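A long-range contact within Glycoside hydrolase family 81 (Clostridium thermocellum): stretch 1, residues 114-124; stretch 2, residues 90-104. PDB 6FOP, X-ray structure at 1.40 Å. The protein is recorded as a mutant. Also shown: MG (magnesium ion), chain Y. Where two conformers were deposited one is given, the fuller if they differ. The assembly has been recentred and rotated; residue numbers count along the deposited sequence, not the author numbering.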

# COMPACT_ATOMS: atom_id res chain seq x y z
N ALA A 114 16.23 9.33 -12.73
CA ALA A 114 16.85 8.29 -13.56
C ALA A 114 17.78 8.93 -14.59
O ALA A 114 17.52 10.03 -15.05
CB ALA A 114 15.79 7.46 -14.26
N VAL A 115 18.83 8.19 -14.95
CA VAL A 115 19.84 8.70 -15.87
C VAL A 115 19.95 7.75 -17.05
O VAL A 115 19.99 6.53 -16.90
CB VAL A 115 21.23 8.76 -15.18
CG1 VAL A 115 22.33 9.13 -16.19
CG2 VAL A 115 21.21 9.77 -14.06
N MET A 116 20.01 8.35 -18.24
CA MET A 116 20.37 7.66 -19.48
C MET A 116 21.65 8.33 -19.97
O MET A 116 21.68 9.54 -20.11
CB MET A 116 19.24 7.85 -20.50
CG MET A 116 17.87 7.60 -19.95
SD MET A 116 16.63 7.83 -21.22
CE MET A 116 17.00 6.24 -21.97
N ALA A 117 22.70 7.56 -20.24
CA ALA A 117 23.97 8.16 -20.62
C ALA A 117 24.74 7.31 -21.60
O ALA A 117 24.84 6.10 -21.44
CB ALA A 117 24.82 8.38 -19.37
N SER A 118 25.34 7.97 -22.58
CA SER A 118 26.36 7.36 -23.42
C SER A 118 27.64 8.16 -23.16
O SER A 118 27.66 9.10 -22.36
CB SER A 118 25.98 7.49 -24.88
OG SER A 118 26.24 8.83 -25.29
N GLY A 119 28.70 7.81 -23.85
CA GLY A 119 29.93 8.56 -23.75
C GLY A 119 29.83 9.97 -24.29
O GLY A 119 30.67 10.81 -23.95
N SER A 120 28.83 10.27 -25.13
CA SER A 120 28.72 11.59 -25.73
C SER A 120 27.51 12.42 -25.27
O SER A 120 27.23 13.48 -25.82
CB SER A 120 28.77 11.48 -27.26
OG SER A 120 27.58 10.95 -27.78
N GLY A 121 26.79 11.96 -24.25
CA GLY A 121 25.67 12.76 -23.75
C GLY A 121 24.77 12.01 -22.78
O GLY A 121 24.83 10.79 -22.67
N SER A 122 23.90 12.74 -22.11
CA SER A 122 23.02 12.14 -21.10
C SER A 122 21.76 12.95 -20.90
O SER A 122 21.70 14.12 -21.22
CB SER A 122 23.76 12.02 -19.76
OG SER A 122 23.92 13.28 -19.14
N ILE A 123 20.73 12.27 -20.39
CA ILE A 123 19.54 12.92 -19.89
C ILE A 123 19.32 12.37 -18.46
O ILE A 123 19.31 11.16 -18.26
CB ILE A 123 18.28 12.57 -20.71
CG1 ILE A 123 18.51 12.85 -22.19
CG2 ILE A 123 17.07 13.36 -20.19
CD1 ILE A 123 17.41 12.33 -23.08
N LYS A 124 19.09 13.28 -17.51
CA LYS A 124 18.67 12.91 -16.15
C LYS A 124 17.26 13.41 -16.00
O LYS A 124 16.99 14.59 -16.16
CB LYS A 124 19.57 13.53 -15.10
CG LYS A 124 19.24 13.02 -13.68
CD LYS A 124 20.31 13.48 -12.71
CE LYS A 124 20.11 12.98 -11.30
NZ LYS A 124 21.31 13.35 -10.49
MG MG Y . 16.42 0.35 -16.51
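Stretch 2, residues 90-104: TVGHSSVYTFPDARA

A loop that joins two strands can be anchored by two devices: a short backbone register at one end and a large side chain set into a hollow in between. The contact between residues 90-104 and the hairpin 114-124 illustrates both. Stretch 1 folds back on itself through a type I turn from S118 to G121, its two arms tied by M116 N to I123 O and I123 N to M116 O, each 2.9 Å. Stretch 2 starts as a strand at 90-93, runs through an irregular loop, and is extended again at R103 and A104.

At this last end the two chains run antiparallel. V115 and R103 form the hydrogen-bonded pair, with V115 N to R103 O at 2.8 Å and R103 N to V115 O at 3.0 Å, both nearly straight. Next to it A114 and A104 form the non-hydrogen-bonded pair, their CA atoms only 4.3 Å apart, and A114 CA lies 3.2 Å from R103 O. The side chains of V115 and R103 share one face of the sheet, those of the two alanines the other. The guanidinium of R103 leads away from the hairpin and forms a salt bridge with D101, R103 NE to D101 OD2 at 3.0 Å.

Next to the paired residues, water joins the contact. One water lies 2.8 Å from V115 O and 3.0 Å from D101 OD1, and so joins a backbone carbonyl to the D101 side chain; another accepts from A117 N (2.7 Å) and lies 2.7 Å from D101 O, linking backbone to backbone. A102 O turns to the magnesium ion at 2.2 Å.

The principal bump is F99, whose CB points toward the hairpin and whose ring is buried among residues of both arms. M116 covers one ring face, its CB 3.8 Å from F99 CG in a CH-pi arrangement, and M116 CG continues to A102 CB at 4.1 Å. From the other arm, I123 CD1 reaches F99 CE2 at 3.9 Å. The ring edge faces the backbone near the turn, with F99 CE1 3.7 Å from G121 O. Beside the ring, P100 CD packs on A117 O at 3.2 Å.

A second, smaller bump fits the turn itself. V96 sets CG2 against the pair of serine hydroxyls, 3.5 Å from S118 OG and 3.4 Å from S120 OG, and 3.8 Å from G121 N. G121 supplies the hollow: a CB there would point toward stretch 2 and clash with H93 NE2, while its backbone angles alone already call for glycine. H93 ND1 accepts from S95 N and V96 N, both at 3.2 Å, bracing the bend that presents V96.

At the far end, strand 90-93 runs roughly antiparallel to strand 121-124, at 151°, but their axes come no closer than 7.8 Å. I123 bridges this wider gap, its CD1 lying 3.8 Å from V91 O and 4.2 Å from H93 CB.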

# COMPACT_ATOMS: atom_id res chain seq x y z
N THR A 90 8.27 11.93 -26.96
CA THR A 90 9.45 11.36 -26.37
C THR A 90 10.50 12.47 -26.19
O THR A 90 10.81 13.21 -27.14
CB THR A 90 9.99 10.19 -27.23
OG1 THR A 90 9.05 9.10 -27.18
CG2 THR A 90 11.30 9.71 -26.74
N VAL A 91 11.03 12.59 -24.98
CA VAL A 91 12.12 13.50 -24.68
C VAL A 91 13.39 12.75 -25.02
O VAL A 91 13.81 11.86 -24.29
CB VAL A 91 12.11 13.93 -23.20
CG1 VAL A 91 13.32 14.80 -22.87
CG2 VAL A 91 10.83 14.67 -22.87
N GLY A 92 13.98 13.13 -26.16
CA GLY A 92 15.23 12.56 -26.65
C GLY A 92 16.34 13.61 -26.64
O GLY A 92 16.21 14.68 -26.02
N HIS A 93 17.40 13.31 -27.38
CA HIS A 93 18.65 14.05 -27.30
C HIS A 93 19.11 14.32 -28.75
O HIS A 93 18.96 13.48 -29.66
CB HIS A 93 19.64 13.21 -26.52
CG HIS A 93 20.90 13.92 -26.14
ND1 HIS A 93 21.88 14.21 -27.05
CD2 HIS A 93 21.38 14.31 -24.94
CE1 HIS A 93 22.91 14.76 -26.44
NE2 HIS A 93 22.62 14.85 -25.16
N SER A 94 19.68 15.51 -28.97
CA SER A 94 20.00 15.97 -30.32
C SER A 94 21.15 15.23 -30.98
O SER A 94 21.27 15.25 -32.19
CB SER A 94 20.27 17.48 -30.31
OG SER A 94 21.39 17.82 -29.54
N SER A 95 22.06 14.68 -30.19
CA SER A 95 23.18 13.91 -30.75
C SER A 95 23.31 12.45 -30.35
O SER A 95 24.00 11.70 -31.02
CB SER A 95 24.50 14.67 -30.53
OG SER A 95 24.73 14.93 -29.17
N VAL A 96 22.61 12.02 -29.31
CA VAL A 96 22.64 10.65 -28.88
C VAL A 96 21.27 10.11 -29.23
O VAL A 96 20.29 10.47 -28.61
CB VAL A 96 22.91 10.50 -27.36
CG1 VAL A 96 22.90 9.03 -26.97
CG2 VAL A 96 24.26 11.11 -27.01
N TYR A 97 21.19 9.26 -30.25
CA TYR A 97 19.91 8.70 -30.68
C TYR A 97 19.59 7.35 -30.01
O TYR A 97 18.42 6.94 -29.99
CB TYR A 97 19.87 8.57 -32.21
CG TYR A 97 19.52 9.86 -32.95
CD1 TYR A 97 20.08 11.09 -32.58
CD2 TYR A 97 18.62 9.85 -34.03
CE1 TYR A 97 19.76 12.28 -33.24
CE2 TYR A 97 18.29 11.03 -34.71
CZ TYR A 97 18.87 12.23 -34.31
OH TYR A 97 18.56 13.41 -34.97
N THR A 98 20.61 6.68 -29.47
CA THR A 98 20.45 5.40 -28.76
C THR A 98 21.21 5.43 -27.43
O THR A 98 22.44 5.51 -27.43
CB THR A 98 21.01 4.22 -29.60
OG1 THR A 98 20.39 4.21 -30.89
CG2 THR A 98 20.76 2.88 -28.92
N PHE A 99 20.49 5.34 -26.31
CA PHE A 99 21.10 5.22 -25.00
C PHE A 99 21.12 3.74 -24.65
O PHE A 99 20.20 3.03 -25.02
CB PHE A 99 20.28 5.98 -23.98
CG PHE A 99 20.36 7.47 -24.11
CD1 PHE A 99 21.44 8.16 -23.60
CD2 PHE A 99 19.36 8.17 -24.78
CE1 PHE A 99 21.52 9.54 -23.74
CE2 PHE A 99 19.44 9.55 -24.92
CZ PHE A 99 20.53 10.23 -24.40
N PRO A 100 22.13 3.28 -23.90
CA PRO A 100 22.27 1.85 -23.65
C PRO A 100 21.31 1.30 -22.59
O PRO A 100 21.02 0.11 -22.60
CB PRO A 100 23.71 1.72 -23.15
CG PRO A 100 24.03 3.02 -22.56
CD PRO A 100 23.29 4.04 -23.40
N ASP A 101 20.81 2.16 -21.71
CA ASP A 101 19.92 1.74 -20.61
C ASP A 101 19.36 2.97 -19.91
O ASP A 101 19.73 4.09 -20.27
CB ASP A 101 20.64 0.82 -19.62
CG ASP A 101 21.88 1.44 -18.97
OD1 ASP A 101 21.88 2.62 -18.60
OD2 ASP A 101 22.86 0.69 -18.76
N ALA A 102 18.48 2.74 -18.93
CA ALA A 102 18.04 3.78 -18.01
C ALA A 102 18.27 3.22 -16.62
O ALA A 102 17.83 2.09 -16.32
CB ALA A 102 16.59 4.12 -18.22
N ARG A 103 18.90 4.03 -15.77
CA ARG A 103 19.29 3.61 -14.42
C ARG A 103 18.75 4.55 -13.36
O ARG A 103 18.78 5.77 -13.52
CB ARG A 103 20.80 3.56 -14.28
CG ARG A 103 21.42 2.46 -15.14
CD ARG A 103 22.93 2.48 -15.15
NE ARG A 103 23.43 1.31 -15.89
CZ ARG A 103 23.84 0.16 -15.33
NH1 ARG A 103 23.84 -0.04 -14.01
NH2 ARG A 103 24.24 -0.83 -16.12
N ALA A 104 18.27 3.99 -12.24
CA ALA A 104 17.82 4.84 -11.13
C ALA A 104 19.03 5.42 -10.40
O ALA A 104 19.95 4.70 -10.05
CB ALA A 104 16.96 4.05 -10.15
O HOH W 1 22.43 5.26 -17.23
O HOH W 2 22.34 4.84 -20.32